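Local coordinates for adhesion G-protein coupled receptor G6 (Danio rerio, PDB 6V55) that is an adhesion G protein-coupled receptor linked to myelination, whose calcium-binding extracellular region probably mediates cell adhesion, at residues A[143-153]-A[269-280]. Sequence-based numbering, arbitrary orientation.
Sequences LTAFTVCFEIA and FIYNFRLWDHAM
Two neighbouring antiparallel strands of the pentraxin-family domain pair here in a six-stranded sheet, through segments 143-153 and 269-280. Cys149 and Arg274 form a hydrogen-bonded pair, with Arg274 N to Cys149 O at 2.9 Å. Glu151 pairs with Tyr271 in the same way. Between these pairs the register slips by one residue, a beta bulge at Asn272, whose backbone is left-handed (phi 63°). The bulge carbonyl is used: Arg274 NE donates to Asn272 O at 3.2 Å, in the guanidinium plane. On the face of Val148 and Leu275, the Phe150 and Phe273 rings lie side by side, planes 16° apart, but slid so far that they barely overlap. Phe150 CD1 meets Phe273 CE2 at 3.6 Å. Phe273 CG lies anti to the backbone N (chi1 -169°), which brings the ring alongside Phe150 and its CZ against Val148 CG2. On the other face, Cys149 SG touches Trp276 CZ3 at 3.6 Å, obliquely to the ring. Met280 CE sits over the centre of the indole, 3.5 Å above its plane, and also meets Thr147 CG2. Thr147 OG1 donates to His278 O at 2.7 Å, on a lone pair in the carbonyl plane, and accepts a weak bond from Met280 N. A valine in its place would probably leave His278 O without this donor and the 278-280 loop less firmly held. Leu213 of adjacent strand 209-216 touches Val148. Phe164, edge-to-face on Phe273, and Leu249, against Phe273 and Leu275, belong to the second sheet of the sandwich, as in the concanavalin-like fold of pentraxins.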
loop_
_atom_site.group_PDB
_atom_site.type_symbol
_atom_site.label_atom_id
_atom_site.label_comp_id
_atom_site.label_asym_id
_atom_site.label_seq_id
_atom_site.Cartn_x
_atom_site.Cartn_y
_atom_site.Cartn_z
ATOM N N LEU A 143 -41.462 -34.448 -6.698
ATOM C CA LEU A 143 -40.858 -34.710 -8.000
ATOM C C LEU A 143 -41.636 -35.806 -8.728
ATOM O O LEU A 143 -41.825 -36.913 -8.202
ATOM C CB LEU A 143 -39.384 -35.094 -7.855
ATOM C CG LEU A 143 -38.412 -33.994 -7.391
ATOM C CD1 LEU A 143 -37.091 -34.588 -6.950
ATOM C CD2 LEU A 143 -38.184 -32.928 -8.465
ATOM N N THR A 144 -42.112 -35.473 -9.927
ATOM C CA THR A 144 -42.594 -36.444 -10.898
ATOM C C THR A 144 -41.716 -36.479 -12.142
ATOM O O THR A 144 -42.065 -37.159 -13.117
ATOM C CB THR A 144 -44.047 -36.142 -11.285
ATOM O OG1 THR A 144 -44.197 -34.750 -11.597
ATOM C CG2 THR A 144 -44.955 -36.495 -10.144
ATOM N N ALA A 145 -40.594 -35.756 -12.116
ATOM C CA ALA A 145 -39.577 -35.653 -13.151
ATOM C C ALA A 145 -38.356 -34.947 -12.567
ATOM O O ALA A 145 -38.490 -34.049 -11.733
ATOM C CB ALA A 145 -40.062 -34.893 -14.394
ATOM N N PHE A 146 -37.164 -35.366 -12.999
ATOM C CA PHE A 146 -35.927 -34.732 -12.557
ATOM C C PHE A 146 -34.838 -34.900 -13.608
ATOM O O PHE A 146 -34.845 -35.854 -14.386
ATOM C CB PHE A 146 -35.425 -35.267 -11.186
ATOM C CG PHE A 146 -35.098 -36.766 -11.135
ATOM C CD1 PHE A 146 -33.860 -37.276 -11.545
ATOM C CD2 PHE A 146 -35.981 -37.644 -10.540
ATOM C CE1 PHE A 146 -33.580 -38.627 -11.480
ATOM C CE2 PHE A 146 -35.680 -39.011 -10.453
ATOM C CZ PHE A 146 -34.489 -39.485 -10.924
ATOM N N THR A 147 -33.835 -34.022 -13.534
ATOM C CA THR A 147 -32.521 -34.241 -14.133
ATOM C C THR A 147 -31.480 -34.105 -13.037
ATOM O O THR A 147 -31.468 -33.097 -12.329
ATOM C CB THR A 147 -32.217 -33.229 -15.238
ATOM O OG1 THR A 147 -33.248 -33.271 -16.234
ATOM C CG2 THR A 147 -30.868 -33.528 -15.875
ATOM N N VAL A 148 -30.625 -35.107 -12.870
ATOM C CA VAL A 148 -29.486 -35.004 -11.963
ATOM C C VAL A 148 -28.216 -35.190 -12.786
ATOM O O VAL A 148 -28.137 -36.107 -13.608
ATOM C CB VAL A 148 -29.583 -36.000 -10.781
ATOM C CG1 VAL A 148 -29.969 -37.405 -11.225
ATOM C CG2 VAL A 148 -28.292 -36.055 -9.967
ATOM N N CYS A 149 -27.253 -34.269 -12.627
ATOM C CA CYS A 149 -25.936 -34.395 -13.242
ATOM C C CYS A 149 -24.843 -34.225 -12.207
ATOM O O CYS A 149 -24.939 -33.386 -11.307
ATOM C CB CYS A 149 -25.674 -33.365 -14.334
ATOM S SG CYS A 149 -27.064 -32.991 -15.368
ATOM N N PHE A 150 -23.777 -34.983 -12.383
ATOM C CA PHE A 150 -22.605 -34.842 -11.543
ATOM C C PHE A 150 -21.414 -35.306 -12.360
ATOM O O PHE A 150 -21.563 -35.808 -13.477
ATOM C CB PHE A 150 -22.745 -35.623 -10.218
ATOM C CG PHE A 150 -23.281 -37.018 -10.374
ATOM C CD1 PHE A 150 -24.650 -37.274 -10.280
ATOM C CD2 PHE A 150 -22.412 -38.078 -10.584
ATOM C CE1 PHE A 150 -25.138 -38.557 -10.432
ATOM C CE2 PHE A 150 -22.885 -39.361 -10.727
ATOM C CZ PHE A 150 -24.256 -39.602 -10.656
ATOM N N GLU A 151 -20.223 -35.095 -11.807
ATOM C CA GLU A 151 -18.995 -35.670 -12.331
ATOM C C GLU A 151 -18.475 -36.620 -11.262
ATOM O O GLU A 151 -18.385 -36.240 -10.089
ATOM C CB GLU A 151 -17.971 -34.580 -12.691
ATOM C CG GLU A 151 -18.522 -33.471 -13.623
ATOM C CD GLU A 151 -17.484 -32.896 -14.617
ATOM O OE1 GLU A 151 -17.818 -31.905 -15.323
ATOM O OE2 GLU A 151 -16.343 -33.424 -14.688
ATOM N N ILE A 152 -18.195 -37.865 -11.647
ATOM C CA ILE A 152 -17.870 -38.915 -10.689
ATOM C C ILE A 152 -16.493 -39.482 -11.036
ATOM O O ILE A 152 -16.089 -39.475 -12.209
ATOM C CB ILE A 152 -18.986 -40.000 -10.663
ATOM C CG1 ILE A 152 -18.875 -40.939 -9.448
ATOM C CG2 ILE A 152 -19.070 -40.776 -11.959
ATOM C CD1 ILE A 152 -18.857 -40.206 -8.123
ATOM N N ALA A 153 -15.743 -39.887 -10.002
ATOM C CA ALA A 153 -14.440 -40.530 -10.146
ATOM C C ALA A 153 -14.105 -41.315 -8.878
ATOM O O ALA A 153 -14.436 -40.900 -7.764
ATOM C CB ALA A 153 -13.311 -39.533 -10.454
ATOM N N PHE A 269 -14.269 -39.421 -5.450
ATOM C CA PHE A 269 -14.547 -37.997 -5.605
ATOM C C PHE A 269 -15.842 -37.765 -6.385
ATOM O O PHE A 269 -16.154 -38.505 -7.320
ATOM C CB PHE A 269 -13.421 -37.288 -6.377
ATOM C CG PHE A 269 -12.093 -37.235 -5.689
ATOM C CD1 PHE A 269 -10.946 -37.020 -6.457
ATOM C CD2 PHE A 269 -11.976 -37.349 -4.307
ATOM C CE1 PHE A 269 -9.710 -36.933 -5.872
ATOM C CE2 PHE A 269 -10.733 -37.274 -3.705
ATOM C CZ PHE A 269 -9.594 -37.057 -4.494
ATOM N N ILE A 270 -16.565 -36.688 -6.038
ATOM C CA ILE A 270 -17.685 -36.180 -6.831
ATOM C C ILE A 270 -17.555 -34.664 -6.997
ATOM O O ILE A 270 -16.881 -33.976 -6.223
ATOM C CB ILE A 270 -19.059 -36.567 -6.224
ATOM C CG1 ILE A 270 -20.144 -36.763 -7.299
ATOM C CG2 ILE A 270 -19.464 -35.622 -5.115
ATOM C CD1 ILE A 270 -21.486 -37.223 -6.766
ATOM N N TYR A 271 -18.177 -34.152 -8.060
ATOM C CA TYR A 271 -18.014 -32.755 -8.446
ATOM C C TYR A 271 -19.249 -32.334 -9.221
ATOM O O TYR A 271 -19.768 -33.122 -10.013
ATOM C CB TYR A 271 -16.739 -32.549 -9.298
ATOM C CG TYR A 271 -16.591 -31.182 -9.943
ATOM C CD1 TYR A 271 -16.634 -31.018 -11.342
ATOM C CD2 TYR A 271 -16.402 -30.060 -9.156
ATOM C CE1 TYR A 271 -16.496 -29.737 -11.928
ATOM C CE2 TYR A 271 -16.265 -28.794 -9.713
ATOM C CZ TYR A 271 -16.315 -28.626 -11.099
ATOM O OH TYR A 271 -16.187 -27.350 -11.646
ATOM N N ASN A 272 -19.716 -31.104 -8.957
ATOM C CA ASN A 272 -20.765 -30.406 -9.726
ATOM C C ASN A 272 -22.131 -31.114 -9.684
ATOM O O ASN A 272 -22.836 -31.217 -10.695
ATOM C CB ASN A 272 -20.321 -30.124 -11.167
ATOM C CG ASN A 272 -20.855 -28.806 -11.669
ATOM O OD1 ASN A 272 -21.310 -27.972 -10.878
ATOM N ND2 ASN A 272 -20.828 -28.612 -12.980
ATOM N N PHE A 273 -22.530 -31.553 -8.484
ATOM C CA PHE A 273 -23.806 -32.242 -8.300
ATOM C C PHE A 273 -24.948 -31.230 -8.353
ATOM O O PHE A 273 -25.032 -30.327 -7.511
ATOM C CB PHE A 273 -23.826 -33.003 -6.973
ATOM C CG PHE A 273 -24.993 -33.963 -6.825
ATOM C CD1 PHE A 273 -26.207 -33.546 -6.260
ATOM C CD2 PHE A 273 -24.860 -35.280 -7.206
ATOM C CE1 PHE A 273 -27.268 -34.417 -6.126
ATOM C CE2 PHE A 273 -25.922 -36.163 -7.062
ATOM C CZ PHE A 273 -27.127 -35.728 -6.519
ATOM N N ARG A 274 -25.843 -31.404 -9.324
ATOM C CA ARG A 274 -26.962 -30.497 -9.536
ATOM C C ARG A 274 -28.236 -31.300 -9.800
ATOM O O ARG A 274 -28.187 -32.437 -10.270
ATOM C CB ARG A 274 -26.689 -29.525 -10.705
ATOM C CG ARG A 274 -25.449 -28.619 -10.578
ATOM C CD ARG A 274 -24.959 -28.136 -11.945
ATOM N NE ARG A 274 -24.180 -29.147 -12.662
ATOM C CZ ARG A 274 -23.961 -29.129 -13.980
ATOM N NH1 ARG A 274 -24.469 -28.146 -14.727
ATOM N NH2 ARG A 274 -23.243 -30.102 -14.554
ATOM N N LEU A 275 -29.384 -30.689 -9.483
ATOM C CA LEU A 275 -30.701 -31.316 -9.592
ATOM C C LEU A 275 -31.714 -30.315 -10.130
ATOM O O LEU A 275 -31.689 -29.139 -9.761
ATOM C CB LEU A 275 -31.171 -31.848 -8.232
ATOM C CG LEU A 275 -32.492 -32.610 -8.099
ATOM C CD1 LEU A 275 -32.541 -33.796 -9.047
ATOM C CD2 LEU A 275 -32.635 -33.060 -6.666
ATOM N N TRP A 276 -32.618 -30.791 -10.981
ATOM C CA TRP A 276 -33.621 -29.957 -11.630
ATOM C C TRP A 276 -35.007 -30.579 -11.501
ATOM O O TRP A 276 -35.157 -31.782 -11.283
ATOM C CB TRP A 276 -33.340 -29.779 -13.125
ATOM C CG TRP A 276 -32.232 -28.858 -13.512
ATOM C CD1 TRP A 276 -32.346 -27.549 -13.907
ATOM C CD2 TRP A 276 -30.841 -29.187 -13.611
ATOM N NE1 TRP A 276 -31.108 -27.040 -14.225
ATOM C CE2 TRP A 276 -30.169 -28.027 -14.055
ATOM C CE3 TRP A 276 -30.096 -30.352 -13.368
ATOM C CZ2 TRP A 276 -28.788 -27.998 -14.254
ATOM C CZ3 TRP A 276 -28.717 -30.327 -13.574
ATOM C CH2 TRP A 276 -28.080 -29.158 -14.008
ATOM N N ASP A 277 -36.015 -29.726 -11.739
ATOM C CA ASP A 277 -37.442 -30.015 -11.626
ATOM C C ASP A 277 -38.008 -30.799 -12.800
ATOM O O ASP A 277 -39.095 -31.373 -12.683
ATOM C CB ASP A 277 -38.207 -28.698 -11.540
ATOM C CG ASP A 277 -38.794 -28.465 -10.190
ATOM O OD1 ASP A 277 -38.693 -29.389 -9.349
ATOM O OD2 ASP A 277 -39.364 -27.362 -9.976
ATOM N N HIS A 278 -37.334 -30.793 -13.937
ATOM C CA HIS A 278 -37.860 -31.379 -15.156
ATOM C C HIS A 278 -36.817 -32.321 -15.724
ATOM O O HIS A 278 -35.633 -32.244 -15.377
ATOM C CB HIS A 278 -38.215 -30.304 -16.191
ATOM C CG HIS A 278 -37.173 -29.234 -16.328
ATOM N ND1 HIS A 278 -37.100 -28.149 -15.477
ATOM C CD2 HIS A 278 -36.158 -29.084 -17.213
ATOM C CE1 HIS A 278 -36.085 -27.381 -15.827
ATOM N NE2 HIS A 278 -35.500 -27.923 -16.881
ATOM N N ALA A 279 -37.265 -33.219 -16.595
ATOM C CA ALA A 279 -36.340 -34.057 -17.340
ATOM C C ALA A 279 -36.019 -33.401 -18.667
ATOM O O ALA A 279 -36.924 -32.997 -19.405
ATOM C CB ALA A 279 -36.901 -35.440 -17.590
ATOM N N MET A 280 -34.730 -33.334 -18.977
ATOM C CA MET A 280 -34.242 -32.577 -20.112
ATOM C C MET A 280 -34.197 -33.426 -21.374
ATOM O O MET A 280 -33.847 -34.614 -21.332
ATOM C CB MET A 280 -32.851 -32.032 -19.808
ATOM C CG MET A 280 -32.842 -31.029 -18.687
ATOM S SD MET A 280 -31.398 -29.972 -18.798
ATOM C CE MET A 280 -30.847 -29.972 -17.098
HETATM O O HOH W 1 -41.441 -32.560 -10.905
#